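Local coordinates for alanine racemase (Oenococcus oeni PSU-1, PDB 3HUR), which belongs to the alanine racemase family, whose members join an N-terminal TIM barrel to a C-terminal domain built mainly of beta strands, at residues Y44-I49 with T364-R369; K308-I313 with R327-G332; E349-Y354 with I358-Q363. One frame throughout, in Å; residues are numbered along the deposited sequence.

Contact 1: Y44-I49 with T364-R369; sequences YGLGAI and TTLAPR. With SO4 (sulfate ion), chain C.
G45 and T364 make the tight part of this contact: the bare CA of G45 lies 4.1 Å from T364 CB, and the threonine's side chain sets out toward it. Glycine suits the place twice over, because it brings no side chain into the narrow gap and readily adopts the positive phi found here. T364 turns its hydroxyl opposite its own backbone N (chi1 -171°), and there OG1 accepts the N-H of L366 at 3.1 Å. This is an ST turn, and it shapes the start of the loop after strand 357-364, where the C-terminal domain meets the barrel-side turn between helices 41-45 and 48-57. R372 spans both partners, its guanidinium bonded to the carbonyl oxygens of G45, L366 and A367. The leucines pack more loosely, L46 CD2 standing 4.5 Å from L366 CD2, with F251 touching both side chains. Farther along, on the partly exposed side remote from 44-49, R369 meets a sulfate ion, probably picked up from the crystallisation medium. The sulfur lies in the guanidinium plane at its edge; R369 NH2 reaches sulfate O1 at 2.6 Å in a nearly straight bond (168°), whereas the bonds from NE are weak.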
loop_
_atom_site.group_PDB
_atom_site.type_symbol
_atom_site.label_atom_id
_atom_site.label_comp_id
_atom_site.label_asym_id
_atom_site.label_seq_id
_atom_site.Cartn_x
_atom_site.Cartn_y
_atom_site.Cartn_z
ATOM N N TYR A 44 15.871 0.303 -18.837
ATOM C CA TYR A 44 15.800 0.405 -17.376
ATOM C C TYR A 44 14.741 1.373 -17.033
ATOM O O TYR A 44 14.930 2.219 -16.232
ATOM C CB TYR A 44 17.168 0.766 -16.763
ATOM C CG TYR A 44 18.088 -0.376 -16.963
ATOM C CD1 TYR A 44 18.944 -0.429 -18.049
ATOM C CD2 TYR A 44 18.023 -1.459 -16.137
ATOM C CE1 TYR A 44 19.791 -1.537 -18.251
ATOM C CE2 TYR A 44 18.825 -2.561 -16.325
ATOM C CZ TYR A 44 19.719 -2.593 -17.383
ATOM O OH TYR A 44 20.495 -3.730 -17.559
ATOM N N GLY A 45 13.612 1.233 -17.690
ATOM C CA GLY A 45 12.512 2.154 -17.505
ATOM C C GLY A 45 12.756 3.605 -17.872
ATOM O O GLY A 45 11.990 4.458 -17.451
ATOM N N LEU A 46 13.781 3.872 -18.671
ATOM C CA LEU A 46 14.097 5.237 -19.101
ATOM C C LEU A 46 13.934 5.431 -20.595
ATOM O O LEU A 46 13.904 6.580 -21.064
ATOM C CB LEU A 46 15.525 5.642 -18.705
ATOM C CG LEU A 46 15.810 5.593 -17.218
ATOM C CD1 LEU A 46 17.136 6.228 -16.941
ATOM C CD2 LEU A 46 14.709 6.282 -16.438
ATOM N N GLY A 47 13.844 4.334 -21.349
ATOM C CA GLY A 47 13.482 4.399 -22.761
ATOM C C GLY A 47 14.561 3.810 -23.642
ATOM O O GLY A 47 15.569 4.396 -23.867
ATOM N N ALA A 48 14.337 2.636 -24.168
ATOM C CA ALA A 48 15.408 1.938 -24.869
ATOM C C ALA A 48 15.719 2.616 -26.212
ATOM O O ALA A 48 16.853 2.800 -26.592
ATOM C CB ALA A 48 15.045 0.496 -25.042
ATOM N N ILE A 49 14.697 3.013 -26.924
ATOM C CA ILE A 49 14.883 3.611 -28.227
ATOM C C ILE A 49 15.704 4.893 -28.183
ATOM O O ILE A 49 16.742 4.933 -28.810
ATOM C CB ILE A 49 13.538 3.838 -28.861
ATOM C CG1 ILE A 49 12.838 2.505 -28.952
ATOM C CG2 ILE A 49 13.652 4.478 -30.213
ATOM C CD1 ILE A 49 12.222 2.231 -30.228
ATOM N N THR A 364 10.532 -1.420 -13.878
ATOM C CA THR A 364 10.839 -0.108 -13.309
ATOM C C THR A 364 10.214 0.037 -11.930
ATOM O O THR A 364 9.215 -0.622 -11.607
ATOM C CB THR A 364 10.345 1.079 -14.173
ATOM O OG1 THR A 364 10.886 2.296 -13.631
ATOM C CG2 THR A 364 8.853 1.172 -14.158
ATOM N N THR A 365 10.884 0.817 -11.105
ATOM C CA THR A 365 10.411 1.190 -9.785
ATOM C C THR A 365 10.467 2.722 -9.678
ATOM O O THR A 365 10.415 3.246 -8.566
ATOM C CB THR A 365 11.328 0.593 -8.637
ATOM O OG1 THR A 365 12.647 1.141 -8.783
ATOM C CG2 THR A 365 11.380 -0.922 -8.686
ATOM N N LEU A 366 10.652 3.423 -10.805
ATOM C CA LEU A 366 10.689 4.874 -10.815
ATOM C C LEU A 366 9.434 5.432 -11.539
ATOM O O LEU A 366 9.401 5.495 -12.762
ATOM C CB LEU A 366 11.975 5.375 -11.462
ATOM C CG LEU A 366 12.159 6.893 -11.457
ATOM C CD1 LEU A 366 12.362 7.413 -10.041
ATOM C CD2 LEU A 366 13.292 7.404 -12.364
ATOM N N ALA A 367 8.411 5.809 -10.760
ATOM C CA ALA A 367 7.282 6.659 -11.220
ATOM C C ALA A 367 6.765 6.158 -12.525
ATOM O O ALA A 367 6.756 6.866 -13.507
ATOM C CB ALA A 367 7.700 8.096 -11.351
ATOM N N PRO A 368 6.315 4.926 -12.527
ATOM C CA PRO A 368 5.920 4.250 -13.749
ATOM C C PRO A 368 4.762 4.897 -14.511
ATOM O O PRO A 368 4.609 4.631 -15.728
ATOM C CB PRO A 368 5.542 2.847 -13.297
ATOM C CG PRO A 368 5.258 2.946 -11.863
ATOM C CD PRO A 368 5.915 4.208 -11.306
ATOM N N ARG A 369 3.990 5.753 -13.855
ATOM C CA ARG A 369 2.810 6.284 -14.476
ATOM C C ARG A 369 3.008 7.627 -15.109
ATOM O O ARG A 369 2.070 8.120 -15.727
ATOM C CB ARG A 369 1.664 6.319 -13.475
ATOM C CG ARG A 369 1.117 4.895 -13.204
ATOM C CD ARG A 369 0.035 4.849 -12.156
ATOM N NE ARG A 369 0.393 5.577 -10.955
ATOM C CZ ARG A 369 -0.463 6.276 -10.205
ATOM N NH1 ARG A 369 -1.760 6.349 -10.522
ATOM N NH2 ARG A 369 -0.018 6.913 -9.119
HETATM S S SO4 C . 3.281 6.001 -8.939
HETATM O O1 SO4 C . 2.460 6.965 -8.183
HETATM O O2 SO4 C . 2.441 4.796 -8.848
HETATM O O3 SO4 C . 3.609 6.535 -10.325
HETATM O O4 SO4 C . 4.572 5.809 -8.258
#

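Contact 2: K308-I313 with R327-G332; sequences KRMPII and RKYPIG
Y329 and M310 reach toward each other from opposite directions, and between them they account for most of the surface that this contact buries. The methionine touches with its methyl: M310 CE comes to 3.4 Å from Y329 OH and 3.9 Å from Y329 CZ, so it sits obliquely by the phenol end of the ring. Its sulfur stands farther back, with M310 SD 5.3 Å from the centre of the Y329 ring and 46° off the ring normal, a Met-aromatic contact. Methionine suits this place because its long, unbranched chain can carry a polarisable thioether and a terminal methyl across a gap where the nearest CA atoms, M310 CA and R327 CA, are 10.4 Å apart. V323 and I305, of strands 321-324 and 302-305, also touch the M310 side chain, which binds the contact into the C-terminal beta domain. Y329 sits in the loop between strands 321-324 and 334-339; its CG lies beside the backbone N (chi1 -68°), directing the ring at strand 308-311. The guanidinium of R327 lies over one face of that ring, R327 CZ 3.6 Å above its plane and displaced toward the rim. K308 adds a looser, exposed margin, its NZ 4.4 Å from Y329 OH. That hydroxyl is bonded to D326 OD1, and D326 also touches the side chains of K308 and M310. The chemistry is thus graded along one tyrosine: apolar and sulfur contacts with M310, a flat cation over one face, and a carboxylate partner for the hydroxyl. With K308 NZ and R327 NH2 5.4 Å apart, the nearby D326 would be expected to temper the gathering of positive charge around the phenol.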
loop_
_atom_site.group_PDB
_atom_site.type_symbol
_atom_site.label_atom_id
_atom_site.label_comp_id
_atom_site.label_asym_id
_atom_site.label_seq_id
_atom_site.Cartn_x
_atom_site.Cartn_y
_atom_site.Cartn_z
ATOM N N LYS A 308 18.994 26.310 -7.356
ATOM C CA LYS A 308 19.029 26.502 -5.918
ATOM C C LYS A 308 18.010 25.619 -5.201
ATOM O O LYS A 308 17.007 25.151 -5.746
ATOM C CB LYS A 308 18.797 27.981 -5.531
ATOM C CG LYS A 308 19.218 29.018 -6.608
ATOM C CD LYS A 308 19.688 30.373 -6.004
ATOM C CE LYS A 308 20.320 31.316 -7.076
ATOM N NZ LYS A 308 19.294 32.200 -7.754
ATOM N N ARG A 309 18.248 25.501 -3.920
ATOM C CA ARG A 309 17.591 24.555 -3.105
ATOM C C ARG A 309 16.650 25.292 -2.118
ATOM O O ARG A 309 17.100 25.787 -1.093
ATOM C CB ARG A 309 18.719 23.836 -2.408
ATOM C CG ARG A 309 18.382 22.503 -1.882
ATOM C CD ARG A 309 19.664 21.717 -1.484
ATOM N NE ARG A 309 19.343 20.766 -0.410
ATOM C CZ ARG A 309 19.061 21.095 0.867
ATOM N NH1 ARG A 309 19.090 22.366 1.287
ATOM N NH2 ARG A 309 18.755 20.134 1.750
ATOM N N MET A 310 15.351 25.379 -2.446
ATOM C CA MET A 310 14.362 26.090 -1.598
ATOM C C MET A 310 13.555 25.088 -0.749
ATOM O O MET A 310 13.406 23.931 -1.151
ATOM C CB MET A 310 13.463 26.991 -2.455
ATOM C CG MET A 310 14.243 28.140 -3.111
ATOM S SD MET A 310 13.484 28.779 -4.568
ATOM C CE MET A 310 14.848 29.192 -5.662
ATOM N N PRO A 311 13.066 25.511 0.439
ATOM C CA PRO A 311 12.523 24.553 1.382
ATOM C C PRO A 311 11.030 24.261 1.220
ATOM O O PRO A 311 10.267 25.107 0.781
ATOM C CB PRO A 311 12.783 25.231 2.720
ATOM C CG PRO A 311 12.561 26.641 2.421
ATOM C CD PRO A 311 13.112 26.857 1.035
ATOM N N ILE A 312 10.630 23.064 1.606
ATOM C CA ILE A 312 9.255 22.674 1.549
ATOM C C ILE A 312 8.679 23.078 2.880
ATOM O O ILE A 312 9.235 22.740 3.908
ATOM C CB ILE A 312 9.124 21.159 1.366
ATOM C CG1 ILE A 312 9.346 20.803 -0.096
ATOM C CG2 ILE A 312 7.752 20.668 1.819
ATOM C CD1 ILE A 312 9.568 19.329 -0.336
ATOM N N ILE A 313 7.556 23.784 2.869
ATOM C CA ILE A 313 6.927 24.180 4.105
ATOM C C ILE A 313 5.489 23.720 4.177
ATOM O O ILE A 313 4.745 23.857 3.219
ATOM C CB ILE A 313 7.022 25.707 4.365
ATOM C CG1 ILE A 313 6.090 26.529 3.468
ATOM C CG2 ILE A 313 8.457 26.207 4.174
ATOM C CD1 ILE A 313 6.533 26.601 2.058
ATOM N N ARG A 327 12.784 34.502 -4.293
ATOM C CA ARG A 327 12.163 35.667 -4.908
ATOM C C ARG A 327 10.879 35.160 -5.542
ATOM O O ARG A 327 10.478 34.040 -5.284
ATOM C CB ARG A 327 13.108 36.310 -5.943
ATOM C CG ARG A 327 13.980 35.328 -6.690
ATOM C CD ARG A 327 14.508 35.920 -7.989
ATOM N NE ARG A 327 13.641 35.596 -9.128
ATOM C CZ ARG A 327 14.032 34.973 -10.240
ATOM N NH1 ARG A 327 13.131 34.727 -11.198
ATOM N NH2 ARG A 327 15.304 34.604 -10.411
ATOM N N LYS A 328 10.234 35.972 -6.363
ATOM C CA LYS A 328 8.997 35.568 -7.009
ATOM C C LYS A 328 9.401 34.812 -8.269
ATOM O O LYS A 328 10.294 35.281 -8.985
ATOM C CB LYS A 328 8.165 36.827 -7.337
ATOM C CG LYS A 328 6.793 36.576 -8.003
ATOM C CD LYS A 328 6.264 37.840 -8.714
ATOM C CE LYS A 328 4.822 37.654 -9.251
ATOM N NZ LYS A 328 4.570 38.400 -10.546
ATOM N N TYR A 329 8.783 33.653 -8.549
ATOM C CA TYR A 329 8.975 33.005 -9.862
ATOM C C TYR A 329 7.666 32.901 -10.603
ATOM O O TYR A 329 6.616 32.820 -9.989
ATOM C CB TYR A 329 9.603 31.618 -9.740
ATOM C CG TYR A 329 11.015 31.648 -9.259
ATOM C CD1 TYR A 329 11.299 31.919 -7.925
ATOM C CD2 TYR A 329 12.067 31.430 -10.117
ATOM C CE1 TYR A 329 12.593 31.966 -7.454
ATOM C CE2 TYR A 329 13.395 31.479 -9.651
ATOM C CZ TYR A 329 13.627 31.746 -8.314
ATOM O OH TYR A 329 14.901 31.814 -7.826
ATOM N N PRO A 330 7.718 32.885 -11.933
ATOM C CA PRO A 330 6.516 32.744 -12.705
ATOM C C PRO A 330 6.006 31.300 -12.752
ATOM O O PRO A 330 6.790 30.340 -12.697
ATOM C CB PRO A 330 6.969 33.150 -14.099
ATOM C CG PRO A 330 8.349 32.721 -14.153
ATOM C CD PRO A 330 8.898 33.004 -12.801
ATOM N N ILE A 331 4.699 31.147 -12.945
ATOM C CA ILE A 331 4.146 29.822 -12.991
ATOM C C ILE A 331 4.800 29.137 -14.170
ATOM O O ILE A 331 5.207 29.780 -15.119
ATOM C CB ILE A 331 2.578 29.815 -13.040
ATOM C CG1 ILE A 331 2.064 30.347 -14.358
ATOM C CG2 ILE A 331 1.958 30.591 -11.846
ATOM C CD1 ILE A 331 1.534 29.258 -15.234
ATOM N N GLY A 332 4.949 27.831 -14.089
ATOM C CA GLY A 332 5.570 27.096 -15.198
ATOM C C GLY A 332 7.057 26.874 -15.011
ATOM O O GLY A 332 7.657 26.173 -15.788
#

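Contact 3: E349-Y354 with I358-Q363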
loop_
_atom_site.group_PDB
_atom_site.type_symbol
_atom_site.label_atom_id
_atom_site.label_comp_id
_atom_site.label_asym_id
_atom_site.label_seq_id
_atom_site.Cartn_x
_atom_site.Cartn_y
_atom_site.Cartn_z
ATOM N N GLU A 349 14.501 -6.744 -10.171
ATOM C CA GLU A 349 14.533 -7.996 -10.906
ATOM C C GLU A 349 14.015 -9.184 -10.089
ATOM O O GLU A 349 14.331 -9.315 -8.936
ATOM C CB GLU A 349 15.978 -8.287 -11.281
ATOM C CG GLU A 349 16.182 -9.550 -12.120
ATOM C CD GLU A 349 17.426 -9.446 -12.976
ATOM O OE1 GLU A 349 18.292 -8.608 -12.626
ATOM O OE2 GLU A 349 17.517 -10.146 -14.001
ATOM N N GLU A 350 13.289 -10.077 -10.737
ATOM C CA GLU A 350 12.651 -11.229 -10.116
ATOM C C GLU A 350 12.999 -12.410 -11.034
ATOM O O GLU A 350 12.743 -12.331 -12.220
ATOM C CB GLU A 350 11.131 -10.940 -10.101
ATOM C CG GLU A 350 10.115 -12.029 -9.583
ATOM C CD GLU A 350 8.641 -11.439 -9.364
ATOM O OE1 GLU A 350 8.114 -10.692 -10.239
ATOM O OE2 GLU A 350 8.002 -11.704 -8.297
ATOM N N VAL A 351 13.651 -13.457 -10.518
ATOM C CA VAL A 351 13.885 -14.691 -11.286
ATOM C C VAL A 351 13.221 -15.944 -10.657
ATOM O O VAL A 351 13.075 -16.049 -9.467
ATOM C CB VAL A 351 15.398 -14.965 -11.530
ATOM C CG1 VAL A 351 16.192 -13.640 -11.717
ATOM C CG2 VAL A 351 15.948 -15.721 -10.398
ATOM N N ALA A 352 12.815 -16.889 -11.472
ATOM C CA ALA A 352 12.215 -18.097 -10.954
ATOM C C ALA A 352 12.728 -19.227 -11.794
ATOM O O ALA A 352 12.875 -19.083 -12.990
ATOM C CB ALA A 352 10.731 -18.035 -11.032
ATOM N N ASN A 353 13.063 -20.340 -11.178
ATOM C CA ASN A 353 13.586 -21.472 -11.937
ATOM C C ASN A 353 12.641 -22.637 -11.829
ATOM O O ASN A 353 12.206 -22.989 -10.740
ATOM C CB ASN A 353 15.014 -21.854 -11.487
ATOM C CG ASN A 353 16.068 -20.895 -12.044
ATOM O OD1 ASN A 353 16.642 -21.146 -13.111
ATOM N ND2 ASN A 353 16.306 -19.772 -11.336
ATOM N N TYR A 354 12.320 -23.211 -12.967
ATOM C CA TYR A 354 11.469 -24.379 -13.032
ATOM C C TYR A 354 12.115 -25.440 -13.930
ATOM O O TYR A 354 13.117 -25.197 -14.594
ATOM C CB TYR A 354 10.068 -24.012 -13.573
ATOM C CG TYR A 354 9.372 -22.993 -12.739
ATOM C CD1 TYR A 354 8.771 -23.367 -11.563
ATOM C CD2 TYR A 354 9.342 -21.637 -13.102
ATOM C CE1 TYR A 354 8.132 -22.427 -10.761
ATOM C CE2 TYR A 354 8.680 -20.699 -12.311
ATOM C CZ TYR A 354 8.107 -21.100 -11.140
ATOM O OH TYR A 354 7.480 -20.252 -10.297
ATOM N N ILE A 358 13.019 -20.702 -17.277
ATOM C CA ILE A 358 13.633 -19.743 -16.372
ATOM C C ILE A 358 12.876 -18.460 -16.599
ATOM O O ILE A 358 12.795 -18.009 -17.731
ATOM C CB ILE A 358 15.075 -19.410 -16.761
ATOM C CG1 ILE A 358 15.941 -20.660 -16.803
ATOM C CG2 ILE A 358 15.673 -18.341 -15.839
ATOM C CD1 ILE A 358 17.182 -20.500 -17.705
ATOM N N VAL A 359 12.317 -17.875 -15.549
ATOM C CA VAL A 359 11.609 -16.623 -15.663
ATOM C C VAL A 359 12.537 -15.556 -15.113
ATOM O O VAL A 359 12.971 -15.685 -13.977
ATOM C CB VAL A 359 10.325 -16.659 -14.867
ATOM C CG1 VAL A 359 9.536 -15.363 -15.054
ATOM C CG2 VAL A 359 9.477 -17.855 -15.275
ATOM N N ASP A 360 12.883 -14.559 -15.939
ATOM C CA ASP A 360 13.729 -13.431 -15.535
ATOM C C ASP A 360 13.048 -12.074 -15.843
ATOM O O ASP A 360 13.252 -11.515 -16.897
ATOM C CB ASP A 360 15.098 -13.488 -16.244
ATOM C CG ASP A 360 16.138 -12.541 -15.614
ATOM O OD1 ASP A 360 15.759 -11.517 -15.032
ATOM O OD2 ASP A 360 17.369 -12.806 -15.685
ATOM N N GLU A 361 12.294 -11.523 -14.893
ATOM C CA GLU A 361 11.534 -10.261 -15.086
ATOM C C GLU A 361 12.156 -9.006 -14.476
ATOM O O GLU A 361 12.231 -8.908 -13.276
ATOM C CB GLU A 361 10.172 -10.419 -14.434
ATOM C CG GLU A 361 9.185 -9.300 -14.834
ATOM C CD GLU A 361 7.830 -9.425 -14.162
ATOM O OE1 GLU A 361 7.777 -10.029 -13.046
ATOM O OE2 GLU A 361 6.830 -8.902 -14.759
ATOM N N ILE A 362 12.562 -8.034 -15.283
ATOM C CA ILE A 362 12.989 -6.752 -14.743
ATOM C C ILE A 362 11.875 -5.743 -14.973
ATOM O O ILE A 362 11.209 -5.797 -16.009
ATOM C CB ILE A 362 14.292 -6.261 -15.361
ATOM C CG1 ILE A 362 15.379 -7.307 -15.145
ATOM C CG2 ILE A 362 14.728 -5.016 -14.689
ATOM C CD1 ILE A 362 16.808 -6.907 -15.614
ATOM N N GLN A 363 11.689 -4.838 -13.999
ATOM C CA GLN A 363 10.630 -3.846 -14.009
ATOM C C GLN A 363 11.069 -2.541 -13.384
ATOM O O GLN A 363 11.866 -2.558 -12.470
ATOM C CB GLN A 363 9.432 -4.353 -13.236
ATOM C CG GLN A 363 8.566 -5.272 -14.004
ATOM C CD GLN A 363 7.346 -5.719 -13.205
ATOM O OE1 GLN A 363 6.204 -5.513 -13.625
ATOM N NE2 GLN A 363 7.580 -6.313 -12.062
HETATM O O HOH W 1 5.808 -8.100 -10.508
#
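E350 and E361 face each other as an antiparallel hydrogen-bonded pair, with E361 N donating to E350 O at 2.8 Å and E350 N returning a bond to E361 O. The same double link joins A352 and V359, where V359 N meets A352 O at 2.9 Å in the plane of the carbonyl. In the non-hydrogen-bonded pair V351-D360 between them, V351 CA turns its hydrogen to V359 O, 3.0 Å away. These bonds belong to the beta hairpin of strands 347-353 and 357-364; over 349-353 and 358-363 the two directions lie 174° apart. On the face of V351 and D360, E349 OE2 comes to 2.5 Å from D360 OD1, the carboxylates tilted 37° against each other, while I362 CG1 and CD1 cross against the end of E349. On the other face, CG anti to the backbone N in both E350 (chi1 176°) and E361 sends the acids out side by side, E350 OE1 2.9 Å from E361 OE1; like charge would probably strain the pair. A water accepts from Q363 NE2 and donates weakly to E350 OE1. The small methyl of A352 packs on V359 CB, and V359 CG2 lies 4.2 Å from Y354 CE2, at the ring edge. N291 and Q320 of the second subunit bond E350 OE2 and Y354 OH, and I358 and V359 pair in parallel with a strand of that subunit.

Overall arrangement
From the N terminus, the chain first reaches 44-49, the barrel side of contact 1, and leaves it open for over three hundred residues. It completes the rest of the barrel and enters the C-terminal domain, where contact 2 closes a short loop between strand 308-311 and the segment before strand 334-339. Contact 3 then closes a tight hairpin, in series with contact 2, their centres about 43 Å apart. The hairpin's second strand runs directly into 364-369, which closes contact 1, so contacts 2 and 3 both nest within its loop and none cross. Contact 1 ties the two domains together, contact 2 stays within the C-terminal domain, and contacts 1 and 3 both touch the second subunit.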